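Local structure of DNA protection during starvation protein (Halobacterium salinarum, 1TJO) at residues E138-L143 with H150-G155; D32-D37 with Q86-V91; G127-A132 with I157-D162; V41-H46 with V105-E110. The protein probably protects DNA from oxidative damage by oxidising intracellular ferrous iron with hydrogen peroxide and storing it as a ferric mineral inside a hollow dodecamer. One frame throughout, in Å; residues are numbered along the deposited sequence.

Contact 1 (E138-L143 with H150-G155); sequences ELAENL and HMLREG. With FE (Fe (III) ion), chain G; SO4 (sulfate ion), chain E.
The guanidinium of Arg153 meets the carboxylate of Glu141, turned 90° against it, and a sulfate ion at its edge, near its own plane. Arg153 NH1 gives a weak hydrogen bond of 3.3 Å to Glu141 OE2 as part of a salt bridge; the share of NH2 is less certain, this nitrogen being modelled too close to Glu141. NE pairs with Glu141 of a neighbouring subunit. The His150 ring has Glu154 CG over one face, toward the rim, and the sulfate at its edge. With its CG anti to the backbone N (chi1 176°), His150 points ND1 almost straight (168°) at sulfate O2, 2.8 Å away, and Arg153 NH1 reaches the same oxygen at 3.0 Å. The segments belong to successive helices of the ferritin-like bundle, 115-142 and 146-169, where three subunits meet: His150 and Arg153 of two neighbouring subunits grip the sulfate too. Glu154, involved in iron nucleation, binds a ferric ion through OE2 at 2.1 Å, as do its counterparts in those subunits. With an alanine at Glu141, Arg153 NH1 and NH2 would probably lose their carboxylate within the subunit, the guanidinium being held less firmly. Away from the charges, Ala140 CB lies 4.4 Å from Leu152 CD1.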
# COMPACT_ATOMS: atom_id res chain seq x y z
N GLU A 138 -25.17 -15.16 25.82
CA GLU A 138 -26.17 -16.20 26.04
C GLU A 138 -27.60 -15.64 25.94
O GLU A 138 -28.48 -16.26 25.36
CB GLU A 138 -25.94 -16.80 27.43
CG GLU A 138 -24.64 -17.57 27.48
CD GLU A 138 -24.30 -18.08 28.86
OE1 GLU A 138 -23.08 -18.36 29.07
OE2 GLU A 138 -25.23 -18.17 29.73
N LEU A 139 -27.81 -14.44 26.46
CA LEU A 139 -29.11 -13.79 26.37
C LEU A 139 -29.49 -13.61 24.92
O LEU A 139 -30.60 -13.94 24.52
CB LEU A 139 -29.08 -12.43 27.10
CG LEU A 139 -30.28 -11.52 26.88
CD1 LEU A 139 -31.48 -12.15 27.57
CD2 LEU A 139 -30.03 -10.17 27.42
N ALA A 140 -28.57 -13.07 24.11
CA ALA A 140 -28.86 -12.82 22.71
C ALA A 140 -29.12 -14.13 21.97
O ALA A 140 -30.07 -14.21 21.19
CB ALA A 140 -27.71 -12.00 22.05
N GLU A 141 -28.34 -15.17 22.23
CA GLU A 141 -28.54 -16.40 21.46
C GLU A 141 -29.88 -17.05 21.86
O GLU A 141 -30.64 -17.54 21.00
CB GLU A 141 -27.32 -17.33 21.54
CG GLU A 141 -26.23 -16.88 20.56
CD GLU A 141 -25.68 -17.95 19.58
OE1 GLU A 141 -25.54 -19.10 20.07
OE2 GLU A 141 -25.34 -17.62 18.34
N ASN A 142 -30.24 -16.93 23.13
CA ASN A 142 -31.49 -17.49 23.64
C ASN A 142 -32.71 -16.80 23.06
O ASN A 142 -33.75 -17.44 22.87
CB ASN A 142 -31.55 -17.41 25.17
CG ASN A 142 -30.66 -18.44 25.84
OD1 ASN A 142 -30.33 -18.32 27.03
ND2 ASN A 142 -30.27 -19.47 25.08
N LEU A 143 -32.59 -15.50 22.77
CA LEU A 143 -33.64 -14.75 22.07
C LEU A 143 -33.61 -14.93 20.54
O LEU A 143 -34.46 -14.39 19.88
CB LEU A 143 -33.55 -13.26 22.40
CG LEU A 143 -33.72 -12.86 23.87
CD1 LEU A 143 -33.34 -11.43 24.09
CD2 LEU A 143 -35.14 -13.10 24.34
N HIS A 150 -23.13 -12.89 17.88
CA HIS A 150 -21.88 -12.94 17.08
C HIS A 150 -21.03 -11.67 17.34
O HIS A 150 -19.84 -11.74 17.62
CB HIS A 150 -22.20 -13.03 15.61
CG HIS A 150 -21.00 -13.00 14.73
ND1 HIS A 150 -20.10 -14.04 14.68
CD2 HIS A 150 -20.56 -12.08 13.83
CE1 HIS A 150 -19.13 -13.74 13.84
NE2 HIS A 150 -19.39 -12.56 13.30
N MET A 151 -21.67 -10.52 17.30
CA MET A 151 -21.00 -9.26 17.53
C MET A 151 -20.37 -9.21 18.92
O MET A 151 -19.26 -8.73 19.10
CB MET A 151 -21.99 -8.13 17.38
CG MET A 151 -21.39 -6.77 17.56
SD MET A 151 -22.62 -5.51 17.78
CE MET A 151 -23.81 -6.04 16.59
N LEU A 152 -21.11 -9.69 19.91
CA LEU A 152 -20.63 -9.68 21.28
C LEU A 152 -19.41 -10.58 21.40
O LEU A 152 -18.44 -10.21 22.07
CB LEU A 152 -21.73 -10.13 22.24
CG LEU A 152 -22.87 -9.14 22.44
CD1 LEU A 152 -24.04 -9.73 23.11
CD2 LEU A 152 -22.40 -7.94 23.22
N ARG A 153 -19.44 -11.74 20.73
CA ARG A 153 -18.29 -12.65 20.80
C ARG A 153 -17.04 -12.06 20.14
O ARG A 153 -15.92 -12.20 20.61
CB ARG A 153 -18.64 -14.02 20.19
CG ARG A 153 -19.54 -14.85 21.04
CD ARG A 153 -19.89 -16.19 20.38
NE ARG A 153 -21.19 -16.67 20.80
CZ ARG A 153 -22.24 -16.84 20.02
NH1 ARG A 153 -22.24 -16.63 18.69
NH2 ARG A 153 -23.31 -17.26 20.59
N GLU A 154 -17.24 -11.38 19.03
CA GLU A 154 -16.13 -10.73 18.29
C GLU A 154 -15.47 -9.66 19.16
O GLU A 154 -14.26 -9.55 19.17
CB GLU A 154 -16.67 -10.15 16.99
CG GLU A 154 -17.10 -11.22 15.94
CD GLU A 154 -16.06 -11.52 14.87
OE1 GLU A 154 -15.19 -10.65 14.65
OE2 GLU A 154 -16.11 -12.64 14.22
N GLY A 155 -16.28 -8.92 19.92
CA GLY A 155 -15.82 -7.93 20.89
C GLY A 155 -15.15 -8.57 22.09
O GLY A 155 -14.07 -8.15 22.54
FE FE G . -15.07 -13.23 12.52
S SO4 E . -19.38 -17.02 16.08
O1 SO4 E . -18.78 -17.24 17.38
O2 SO4 E . -20.64 -16.28 16.21
O3 SO4 E . -18.43 -16.15 15.31
O4 SO4 E . -19.53 -18.30 15.41
O HOH W 1 -13.28 -12.42 13.18
O HOH W 2 -14.07 -13.81 10.75
O HOH W 3 -15.47 -11.43 11.53

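Contact 2 (D32-D37 with Q86-V91); sequences DALNAD and QALGGV. With MG (magnesium ion), chain Q.
Asn35 aims its side-chain amide at the backbone of Val91. The bond from Asn35 ND2 to Val91 O is 3.0 Å long and nearly straight (174°), and the acceptor lies in the plane of the asparagine amide. The carbonyl is turned differently: ND2 stands above its plane, 41° out of it, and so does not follow a lone pair. A chi1 of -112° in Asn35, away from the staggered positions, brings the amide to this angle. The other end of the same amide accepts a hydrogen bond from His93 N, so one buried side chain holds the loop at two backbone points. Val91 takes part through its carbonyl, its CB being directed away from helix 24-54.

One residue earlier in the chain, Leu34 faces Leu88, and the two side chains meet end to end, with Leu34 CD1 4.2 Å from Leu88 CD1. Between Leu88 and Val91 the chain leaves helix 60-87 through a Schellman motif, with Gly89 at positive phi as its C-prime residue. Just before this turn, Gln86, a residue involved in iron translocation, bends away to bind a magnesium ion through OE1 at 2.4 Å. Glu56 of one neighbouring subunit and His168 of another share that ion.

The contact thus ties helix 24-54 to the C-terminal end of helix 60-87. Leu34 also packs on Val85 of that helix and on Thr148 and Leu152 of helix 146-169, while Ala33 lies against His136 and Leu139 of helix 115-142.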
# COMPACT_ATOMS: atom_id res chain seq x y z
N ASP A 32 -31.32 -3.42 26.72
CA ASP A 32 -30.99 -3.24 28.13
C ASP A 32 -29.59 -3.73 28.43
O ASP A 32 -28.79 -3.04 29.13
CB ASP A 32 -32.00 -3.98 29.03
CG ASP A 32 -33.40 -3.35 29.03
OD1 ASP A 32 -33.60 -2.27 28.43
OD2 ASP A 32 -34.35 -3.91 29.62
N ALA A 33 -29.24 -4.86 27.82
CA ALA A 33 -27.94 -5.46 28.04
C ALA A 33 -26.85 -4.67 27.33
O ALA A 33 -25.84 -4.34 27.94
CB ALA A 33 -27.94 -6.86 27.57
N LEU A 34 -27.06 -4.36 26.05
CA LEU A 34 -26.06 -3.66 25.27
C LEU A 34 -25.77 -2.26 25.85
O LEU A 34 -24.62 -1.82 25.87
CB LEU A 34 -26.53 -3.55 23.82
CG LEU A 34 -26.63 -4.88 23.04
CD1 LEU A 34 -27.37 -4.65 21.77
CD2 LEU A 34 -25.26 -5.41 22.76
N ASN A 35 -26.79 -1.53 26.26
CA ASN A 35 -26.60 -0.18 26.81
C ASN A 35 -25.79 -0.20 28.10
O ASN A 35 -24.95 0.68 28.38
CB ASN A 35 -27.95 0.53 27.03
CG ASN A 35 -28.15 1.71 26.10
OD1 ASN A 35 -27.17 2.18 25.48
ND2 ASN A 35 -29.38 2.20 25.99
N ALA A 36 -26.03 -1.24 28.91
CA ALA A 36 -25.29 -1.38 30.15
C ALA A 36 -23.80 -1.62 29.83
O ALA A 36 -22.91 -1.02 30.46
CB ALA A 36 -25.89 -2.52 30.97
N ASP A 37 -23.56 -2.48 28.84
CA ASP A 37 -22.21 -2.77 28.33
C ASP A 37 -21.57 -1.53 27.77
O ASP A 37 -20.44 -1.24 28.06
CB ASP A 37 -22.20 -3.84 27.25
CG ASP A 37 -22.47 -5.20 27.79
OD1 ASP A 37 -22.32 -5.39 29.03
OD2 ASP A 37 -22.87 -6.14 27.02
N GLN A 86 -29.04 1.18 18.58
CA GLN A 86 -29.81 1.99 17.64
C GLN A 86 -30.52 1.15 16.56
O GLN A 86 -31.69 1.38 16.30
CB GLN A 86 -28.92 3.06 17.04
CG GLN A 86 -29.62 4.31 16.71
CD GLN A 86 -30.30 4.15 15.43
OE1 GLN A 86 -31.38 4.71 15.17
NE2 GLN A 86 -29.73 3.33 14.60
N ALA A 87 -29.85 0.12 16.04
CA ALA A 87 -30.42 -0.75 15.03
C ALA A 87 -31.63 -1.49 15.54
O ALA A 87 -32.56 -1.75 14.77
CB ALA A 87 -29.43 -1.71 14.47
N LEU A 88 -31.62 -1.81 16.83
CA LEU A 88 -32.72 -2.52 17.47
C LEU A 88 -33.82 -1.57 17.97
O LEU A 88 -34.76 -2.01 18.63
CB LEU A 88 -32.20 -3.38 18.60
CG LEU A 88 -31.30 -4.55 18.20
CD1 LEU A 88 -30.82 -5.23 19.40
CD2 LEU A 88 -31.99 -5.53 17.29
N GLY A 89 -33.69 -0.29 17.65
CA GLY A 89 -34.72 0.70 17.92
C GLY A 89 -34.66 1.35 19.30
O GLY A 89 -35.65 1.90 19.77
N GLY A 90 -33.51 1.24 19.96
CA GLY A 90 -33.26 1.90 21.20
C GLY A 90 -32.45 3.17 21.07
O GLY A 90 -32.02 3.55 19.95
N VAL A 91 -32.19 3.80 22.22
CA VAL A 91 -31.38 5.00 22.30
C VAL A 91 -30.09 4.76 23.07
O VAL A 91 -30.09 4.55 24.27
CB VAL A 91 -32.20 6.14 22.99
CG1 VAL A 91 -31.39 7.39 23.13
CG2 VAL A 91 -33.44 6.44 22.22
MG MG Q . -33.18 4.08 13.69
O HOH W 4 -32.75 2.02 13.68
O HOH W 5 -34.59 4.30 15.29
O HOH W 6 -34.78 3.66 12.42

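Contact 3 (G127-A132 with I157-D162); sequences GDIIEA and IELEDD
Ile130 contributes the most buried surface, lying against Glu160 and Leu159 where the segments 127-132 and 157-162 run nearly antiparallel (150°), their axes coming within 10.1 Å. Its CG1 and CD1 rest on the aliphatic part of Glu160, each 3.9 Å from Glu160 CG, and the other branch, CG2, comes 3.7 Å from Glu160 OE2. Glu160 starts off to one side, but its chain, extended beyond CG, carries the carboxylate past the isoleucine, the two side chains crossing at a slant. Arg134, and Arg84 of a neighbouring subunit, pair with the charge in salt bridges, while Ile130 lies mainly against the stem, with CG2 beside one oxygen. Leu159 adds an apolar contact: its CD2 meets Ile129 CG2 at 4.0 Å, the two side chains crossing at about a right angle. An alanine at Ile130 would take away both branches, and would probably open a gap beside Glu160 CG and lose the packing there. This is side-chain packing between helices 115-142 and 146-169 of the four-helix bundle. The other two long helices close in from beside it: Ile129 packs on Asn40, Val41 and Leu44 of helix 24-54, and Leu159 on Val77 of helix 60-87.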
# COMPACT_ATOMS: atom_id res chain seq x y z
N GLY A 127 -12.54 -7.30 33.74
CA GLY A 127 -13.15 -8.50 34.28
C GLY A 127 -14.63 -8.38 34.42
O GLY A 127 -15.37 -9.30 34.06
N ASP A 128 -15.09 -7.25 34.90
CA ASP A 128 -16.53 -7.02 35.04
C ASP A 128 -17.25 -7.04 33.69
O ASP A 128 -18.34 -7.58 33.53
CB ASP A 128 -16.74 -5.65 35.69
CG ASP A 128 -16.41 -5.63 37.18
OD1 ASP A 128 -16.00 -6.64 37.78
OD2 ASP A 128 -16.54 -4.58 37.82
N ILE A 129 -16.60 -6.43 32.68
CA ILE A 129 -17.16 -6.34 31.34
C ILE A 129 -17.18 -7.72 30.68
O ILE A 129 -18.11 -8.07 30.00
CB ILE A 129 -16.39 -5.33 30.46
CG1 ILE A 129 -16.63 -3.91 31.01
CG2 ILE A 129 -16.88 -5.40 29.03
CD1 ILE A 129 -15.80 -2.82 30.36
N ILE A 130 -16.15 -8.50 30.91
CA ILE A 130 -15.99 -9.81 30.33
C ILE A 130 -17.08 -10.74 30.88
O ILE A 130 -17.72 -11.42 30.12
CB ILE A 130 -14.58 -10.35 30.61
CG1 ILE A 130 -13.57 -9.71 29.62
CG2 ILE A 130 -14.50 -11.86 30.43
CD1 ILE A 130 -12.22 -9.80 30.09
N GLU A 131 -17.34 -10.68 32.19
CA GLU A 131 -18.37 -11.53 32.77
C GLU A 131 -19.75 -11.14 32.25
O GLU A 131 -20.55 -12.01 31.88
CB GLU A 131 -18.35 -11.47 34.30
CG GLU A 131 -17.09 -12.04 34.89
CD GLU A 131 -17.19 -12.20 36.40
OE1 GLU A 131 -16.86 -11.25 37.13
OE2 GLU A 131 -17.64 -13.27 36.84
N ALA A 132 -20.02 -9.84 32.18
CA ALA A 132 -21.30 -9.40 31.63
C ALA A 132 -21.48 -9.73 30.16
O ALA A 132 -22.56 -10.18 29.76
CB ALA A 132 -21.51 -7.92 31.87
N ILE A 157 -13.58 -11.40 22.41
CA ILE A 157 -12.24 -11.92 22.22
C ILE A 157 -11.16 -10.79 22.26
O ILE A 157 -10.10 -10.99 22.80
CB ILE A 157 -12.14 -12.83 20.94
CG1 ILE A 157 -10.79 -13.57 20.95
CG2 ILE A 157 -12.37 -12.08 19.71
CD1 ILE A 157 -9.74 -12.96 20.13
N GLU A 158 -11.46 -9.63 21.68
CA GLU A 158 -10.55 -8.48 21.73
C GLU A 158 -10.37 -7.94 23.15
O GLU A 158 -9.24 -7.65 23.57
CB GLU A 158 -11.09 -7.36 20.87
CG GLU A 158 -11.27 -7.69 19.40
CD GLU A 158 -10.05 -8.23 18.70
OE1 GLU A 158 -8.91 -7.80 19.05
OE2 GLU A 158 -10.22 -9.08 17.77
N LEU A 159 -11.45 -7.88 23.91
CA LEU A 159 -11.38 -7.39 25.30
C LEU A 159 -10.62 -8.39 26.16
O LEU A 159 -9.81 -7.98 27.01
CB LEU A 159 -12.78 -7.10 25.83
CG LEU A 159 -13.49 -5.86 25.29
CD1 LEU A 159 -13.21 -5.53 23.87
CD2 LEU A 159 -15.00 -5.99 25.55
N GLU A 160 -10.84 -9.68 25.94
CA GLU A 160 -10.10 -10.72 26.69
C GLU A 160 -8.62 -10.65 26.38
O GLU A 160 -7.78 -10.83 27.28
CB GLU A 160 -10.66 -12.13 26.50
CG GLU A 160 -12.07 -12.31 27.11
CD GLU A 160 -12.43 -13.78 27.32
OE1 GLU A 160 -11.52 -14.64 27.27
OE2 GLU A 160 -13.63 -14.07 27.53
N ASP A 161 -8.27 -10.40 25.13
CA ASP A 161 -6.86 -10.33 24.82
C ASP A 161 -6.21 -9.18 25.57
O ASP A 161 -5.12 -9.32 26.15
CB ASP A 161 -6.66 -10.13 23.32
CG ASP A 161 -5.23 -10.43 22.89
OD1 ASP A 161 -4.65 -9.60 22.17
OD2 ASP A 161 -4.61 -11.43 23.30
N ASP A 162 -6.85 -8.02 25.58
CA ASP A 162 -6.26 -6.90 26.32
C ASP A 162 -6.22 -7.10 27.83
O ASP A 162 -5.26 -6.74 28.48
CB ASP A 162 -7.01 -5.61 26.02
CG ASP A 162 -6.78 -5.15 24.61
OD1 ASP A 162 -5.73 -5.56 24.07
OD2 ASP A 162 -7.53 -4.37 24.01

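Contact 4 (V41-H46 with V105-E110); sequences VYVLYH and VDVEDE
Val105 and Val107 belong to the long connection that leads from helix 60-87 to helix 115-142, which carries the short helix 96-102 characteristic of Dps proteins between the second and third bundle helices. After that short helix the chain runs in extended form past Val43 on helix 24-54. Val43 and Val107 are nearest in backbone, with 7.2 Å between Val43 CA and Val107 CA.

Val43 turns its CB toward the loop and offers a different methyl to each valine. Its CG1, anti to its own carbonyl carbon (chi1 -67°), looks toward Val107, with Val43 CG1 and Val107 CG1 a loose 4.5 Å apart. Its CG2, in the crowded position between backbone N and carbonyl carbon, meets CG2 of Val105, which has the same rotamer. The modelled separation of those two methyls is too short for carbons and is doubtful; both CB atoms point toward the opposite segment. Val105 is buried, whereas Val107 lies nearer the solvent.

Polar groups flank this apolar strip. Val105 N bonds to Asn40 OD1 and Glu108 N to Gln47 OE1, so helix 24-54 holds the loop backbone at Val105 and just beyond Val107. The Glu108 carboxylate meets Lys50, His51 and Asn121.

Between the two segments themselves the chemistry is wholly hydrophobic. Methyl packing of this kind excludes water but has little directionality, so the flanking backbone bonds probably help fix the position of the loop along the helix.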
# COMPACT_ATOMS: atom_id res chain seq x y z
N VAL A 41 -18.04 0.13 28.83
CA VAL A 41 -16.95 0.13 27.85
C VAL A 41 -16.44 1.55 27.64
O VAL A 41 -15.25 1.75 27.47
CB VAL A 41 -17.35 -0.57 26.54
CG1 VAL A 41 -16.31 -0.35 25.48
CG2 VAL A 41 -17.54 -2.04 26.75
N TYR A 42 -17.33 2.56 27.67
CA TYR A 42 -16.87 3.93 27.53
C TYR A 42 -16.11 4.47 28.76
O TYR A 42 -15.19 5.24 28.62
CB TYR A 42 -17.98 4.90 27.08
CG TYR A 42 -17.78 5.32 25.60
CD1 TYR A 42 -18.84 5.28 24.73
CD2 TYR A 42 -16.57 5.81 25.15
CE1 TYR A 42 -18.70 5.66 23.43
CE2 TYR A 42 -16.43 6.20 23.84
CZ TYR A 42 -17.50 6.12 22.98
OH TYR A 42 -17.36 6.49 21.64
N VAL A 43 -16.50 4.01 29.96
CA VAL A 43 -15.72 4.30 31.15
C VAL A 43 -14.33 3.66 31.05
O VAL A 43 -13.34 4.30 31.35
CB VAL A 43 -16.43 3.94 32.49
CG1 VAL A 43 -17.65 4.85 32.70
CG2 VAL A 43 -16.85 2.57 32.51
N LEU A 44 -14.26 2.42 30.55
CA LEU A 44 -13.01 1.73 30.32
C LEU A 44 -12.15 2.52 29.34
O LEU A 44 -10.99 2.79 29.59
CB LEU A 44 -13.26 0.31 29.79
CG LEU A 44 -11.98 -0.42 29.36
CD1 LEU A 44 -11.07 -0.64 30.56
CD2 LEU A 44 -12.36 -1.70 28.61
N TYR A 45 -12.77 2.89 28.23
CA TYR A 45 -12.07 3.68 27.21
C TYR A 45 -11.43 4.92 27.85
O TYR A 45 -10.22 5.24 27.62
CB TYR A 45 -13.06 4.15 26.14
CG TYR A 45 -12.56 5.28 25.24
CD1 TYR A 45 -11.71 5.03 24.20
CD2 TYR A 45 -12.98 6.57 25.46
CE1 TYR A 45 -11.27 6.06 23.39
CE2 TYR A 45 -12.54 7.61 24.72
CZ TYR A 45 -11.72 7.36 23.65
OH TYR A 45 -11.29 8.42 22.87
N HIS A 46 -12.22 5.66 28.63
CA HIS A 46 -11.70 6.91 29.19
C HIS A 46 -10.59 6.69 30.22
O HIS A 46 -9.64 7.48 30.31
CB HIS A 46 -12.83 7.75 29.78
CG HIS A 46 -13.49 8.59 28.75
ND1 HIS A 46 -12.85 9.66 28.17
CD2 HIS A 46 -14.71 8.50 28.14
CE1 HIS A 46 -13.66 10.21 27.27
NE2 HIS A 46 -14.78 9.52 27.23
N VAL A 105 -19.09 -0.30 36.66
CA VAL A 105 -17.71 -0.50 37.04
C VAL A 105 -17.18 0.66 37.86
O VAL A 105 -17.74 1.72 37.86
CB VAL A 105 -16.82 -0.74 35.82
CG1 VAL A 105 -17.27 -1.98 35.09
CG2 VAL A 105 -16.85 0.45 34.88
N ASP A 106 -16.06 0.43 38.52
CA ASP A 106 -15.44 1.41 39.40
C ASP A 106 -14.48 2.28 38.62
O ASP A 106 -13.64 1.75 37.90
CB ASP A 106 -14.66 0.71 40.50
CG ASP A 106 -15.51 -0.24 41.29
OD1 ASP A 106 -16.54 0.21 41.82
OD2 ASP A 106 -15.23 -1.45 41.38
N VAL A 107 -14.59 3.59 38.77
CA VAL A 107 -13.77 4.56 38.07
C VAL A 107 -12.76 5.16 39.04
O VAL A 107 -13.11 5.46 40.18
CB VAL A 107 -14.67 5.68 37.47
CG1 VAL A 107 -15.90 5.11 36.79
CG2 VAL A 107 -15.11 6.66 38.49
N GLU A 108 -11.52 5.34 38.61
CA GLU A 108 -10.54 6.06 39.42
C GLU A 108 -10.97 7.48 39.63
O GLU A 108 -11.54 8.09 38.74
CB GLU A 108 -9.18 6.17 38.71
CG GLU A 108 -8.35 4.95 38.84
CD GLU A 108 -6.98 5.03 38.19
OE1 GLU A 108 -6.30 4.00 38.26
OE2 GLU A 108 -6.57 6.10 37.66
N ASP A 109 -10.58 8.04 40.76
CA ASP A 109 -10.72 9.48 40.95
C ASP A 109 -9.66 10.19 40.09
O ASP A 109 -8.89 9.54 39.40
CB ASP A 109 -10.71 9.88 42.42
CG ASP A 109 -9.37 9.75 43.10
OD1 ASP A 109 -9.40 9.85 44.36
OD2 ASP A 109 -8.27 9.64 42.56
N GLU A 110 -9.63 11.51 40.11
CA GLU A 110 -8.83 12.26 39.13
C GLU A 110 -7.36 12.39 39.43
O GLU A 110 -6.59 12.97 38.62
CB GLU A 110 -9.47 13.65 38.89
CG GLU A 110 -10.78 13.54 38.14
CD GLU A 110 -10.57 13.04 36.71
OE1 GLU A 110 -11.15 11.99 36.37
OE2 GLU A 110 -9.83 13.71 35.97

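How the contacts relate
All four contacts are largely buried, but at different depths. Contact 3 lies deepest, its centre about 8 Å from that of the chain; contact 1 lies farthest out, at about 15 Å, and contact 4 has a partly exposed edge at Val107. Contacts 1 and 3 join the same helices, 115-142 and 146-169: contact 3 by packing, contact 1 near the turn between them, where charge, an anion and iron collect at a three-subunit junction. Contacts 2 and 4 share helix 24-54, contact 2 using an amide-to-backbone bond and a leucine pair, contact 4, between its segments, valine methyls, away from the annotated sites. Asp37 touches Ala132 and Asp128 touches Val105, so contact 3 adjoins both.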